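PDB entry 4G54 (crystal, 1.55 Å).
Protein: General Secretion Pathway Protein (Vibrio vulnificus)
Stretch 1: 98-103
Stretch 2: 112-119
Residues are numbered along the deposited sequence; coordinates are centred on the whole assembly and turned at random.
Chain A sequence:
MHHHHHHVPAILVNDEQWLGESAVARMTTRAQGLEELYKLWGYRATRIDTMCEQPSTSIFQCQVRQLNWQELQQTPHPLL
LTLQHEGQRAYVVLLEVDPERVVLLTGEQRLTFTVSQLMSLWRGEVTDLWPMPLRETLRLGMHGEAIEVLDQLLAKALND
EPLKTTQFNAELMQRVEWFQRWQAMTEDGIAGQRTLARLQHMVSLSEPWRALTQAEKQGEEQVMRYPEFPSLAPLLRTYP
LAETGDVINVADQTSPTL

Stretch 1 (98-103) DPERVV
Stretch 2 112-119: TFTVSQLM

Residues 101-103 and 112-114 form two antiparallel strands, 156° between their directions. Arg 101 pairs with Thr 114, Val 102 with Phe 113 and Val 103 with Thr 112, at CA-CA distances of 4.4, 5.4 and 4.6 Å. Val 102 and Phe 113 are the hydrogen-bonded pair: Val 102 N donates to Phe 113 O (2.8 Å), and Phe 113 N donates to Val 102 O (2.9 Å). Both bonds are nearly straight. Phe 113 O also receives a CA-H contact from Arg 101 CA (3.2 Å).

Beyond the strands, Val 115 N reaches Glu 100 O weakly (3.4 Å). A water donates to Glu 100 O at 2.4 Å and accepts weakly from Val 115 N at 3.3 Å.

Thr 114 (chi1 p) caps helix 115-119. Its OG1 accepts from Gln 117 N (3.1 Å), while Thr 114 N donates to Gln 117 OE1 (2.8 Å). In the preceding turn, Asp 98 (chi1 p) uses OD1 to accept from Glu 100 N (2.8 Å) and Arg 101 N (3.0 Å).

Val 102 (chi1 m) is buried on the same sheet face as Phe 113. Its CG2 meets Phe 113 CB at 3.6 Å, and its CG1 meets CD2 of Leu 118 (t, p) at 4.0 Å. These apolar side chains suit a site without polar side-chain partners across the stretches. Arg 101, Val 103 and Thr 112 occupy the other face.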

# COMPACT_ATOMS: atom_id res chain seq x y z
N ASP A 98 1.31 -3.31 -15.95
CA ASP A 98 0.50 -2.74 -17.07
C ASP A 98 -0.09 -3.95 -17.82
O ASP A 98 0.16 -5.08 -17.40
CB ASP A 98 1.29 -1.73 -17.92
CG ASP A 98 2.36 -2.36 -18.80
OD1 ASP A 98 2.24 -3.55 -19.19
OD2 ASP A 98 3.32 -1.63 -19.19
N PRO A 99 -0.94 -3.75 -18.84
CA PRO A 99 -1.53 -4.94 -19.51
C PRO A 99 -0.57 -5.94 -20.11
O PRO A 99 -0.97 -7.10 -20.34
CB PRO A 99 -2.34 -4.32 -20.66
CG PRO A 99 -2.76 -3.02 -20.05
CD PRO A 99 -1.60 -2.51 -19.28
N GLU A 100 0.66 -5.51 -20.35
CA GLU A 100 1.60 -6.39 -21.02
C GLU A 100 2.69 -7.04 -20.15
O GLU A 100 3.25 -8.10 -20.53
CB GLU A 100 2.25 -5.62 -22.19
CG GLU A 100 1.28 -5.26 -23.36
CD GLU A 100 2.00 -4.44 -24.43
OE1 GLU A 100 3.01 -3.78 -24.09
OE2 GLU A 100 1.59 -4.46 -25.61
N ARG A 101 3.03 -6.41 -19.02
CA ARG A 101 4.25 -6.80 -18.27
C ARG A 101 4.11 -6.40 -16.82
O ARG A 101 3.38 -5.44 -16.52
CB ARG A 101 5.53 -6.07 -18.79
CG ARG A 101 5.58 -4.53 -18.48
CD ARG A 101 5.94 -4.05 -16.96
NE ARG A 101 5.03 -3.01 -16.34
CZ ARG A 101 5.25 -1.68 -16.36
NH1 ARG A 101 6.36 -1.19 -16.95
NH2 ARG A 101 4.39 -0.81 -15.78
N VAL A 102 4.78 -7.11 -15.94
CA VAL A 102 4.86 -6.66 -14.54
C VAL A 102 6.35 -6.57 -14.23
O VAL A 102 7.20 -7.23 -14.85
CB VAL A 102 4.21 -7.62 -13.59
CG1 VAL A 102 2.65 -7.60 -13.77
CG2 VAL A 102 4.78 -9.11 -13.72
N VAL A 103 6.65 -5.62 -13.35
CA VAL A 103 8.04 -5.47 -12.83
C VAL A 103 8.08 -6.05 -11.45
O VAL A 103 7.29 -5.71 -10.57
CB VAL A 103 8.51 -3.99 -12.82
CG1 VAL A 103 9.91 -3.87 -12.18
CG2 VAL A 103 8.47 -3.53 -14.27
N THR A 112 11.42 -8.43 -15.26
CA THR A 112 10.19 -8.10 -15.96
C THR A 112 9.59 -9.41 -16.45
O THR A 112 10.28 -10.19 -17.12
CB THR A 112 10.46 -7.16 -17.15
OG1 THR A 112 10.90 -5.91 -16.59
CG2 THR A 112 9.18 -6.86 -17.90
N PHE A 113 8.32 -9.62 -16.16
CA PHE A 113 7.61 -10.83 -16.63
C PHE A 113 6.52 -10.38 -17.55
O PHE A 113 5.83 -9.39 -17.27
CB PHE A 113 6.94 -11.46 -15.40
CG PHE A 113 7.64 -12.68 -14.88
CD1 PHE A 113 8.98 -12.89 -15.04
CD2 PHE A 113 6.90 -13.56 -14.08
CE1 PHE A 113 9.59 -14.02 -14.50
CE2 PHE A 113 7.50 -14.69 -13.55
CZ PHE A 113 8.85 -14.92 -13.82
N THR A 114 6.28 -11.18 -18.61
CA THR A 114 5.08 -10.97 -19.42
C THR A 114 3.84 -11.50 -18.65
O THR A 114 3.97 -12.18 -17.64
CB THR A 114 5.18 -11.79 -20.72
OG1 THR A 114 5.22 -13.18 -20.39
CG2 THR A 114 6.46 -11.45 -21.47
N VAL A 115 2.65 -11.17 -19.14
CA VAL A 115 1.41 -11.72 -18.55
C VAL A 115 1.49 -13.26 -18.54
O VAL A 115 1.17 -13.91 -17.54
CB VAL A 115 0.19 -11.33 -19.38
CG1 VAL A 115 -1.09 -11.83 -18.69
CG2 VAL A 115 0.10 -9.90 -19.41
N SER A 116 1.89 -13.84 -19.67
CA SER A 116 2.00 -15.29 -19.72
C SER A 116 2.91 -15.85 -18.63
O SER A 116 2.55 -16.79 -17.93
CB SER A 116 2.45 -15.72 -21.10
OG SER A 116 2.52 -17.11 -21.17
N GLN A 117 4.07 -15.22 -18.42
CA GLN A 117 5.00 -15.74 -17.41
C GLN A 117 4.37 -15.60 -16.03
O GLN A 117 4.41 -16.56 -15.22
CB GLN A 117 6.28 -14.98 -17.48
CG GLN A 117 7.15 -15.34 -18.64
CD GLN A 117 8.38 -14.40 -18.68
OE1 GLN A 117 8.24 -13.18 -18.88
NE2 GLN A 117 9.56 -14.94 -18.37
N LEU A 118 3.81 -14.41 -15.76
CA LEU A 118 3.14 -14.23 -14.46
C LEU A 118 2.03 -15.28 -14.18
O LEU A 118 1.95 -15.94 -13.11
CB LEU A 118 2.51 -12.81 -14.34
CG LEU A 118 1.71 -12.61 -13.06
CD1 LEU A 118 2.61 -12.61 -11.78
CD2 LEU A 118 1.08 -11.23 -13.24
N MET A 119 1.18 -15.48 -15.16
CA MET A 119 0.03 -16.35 -14.95
C MET A 119 0.39 -17.80 -14.80
O MET A 119 -0.42 -18.56 -14.19
CB MET A 119 -1.03 -16.09 -16.05
CG MET A 119 -1.66 -14.66 -15.96
SD MET A 119 -2.12 -13.91 -14.33
CE MET A 119 -1.76 -12.27 -14.68
O HOH W 1 2.25 -9.70 -22.09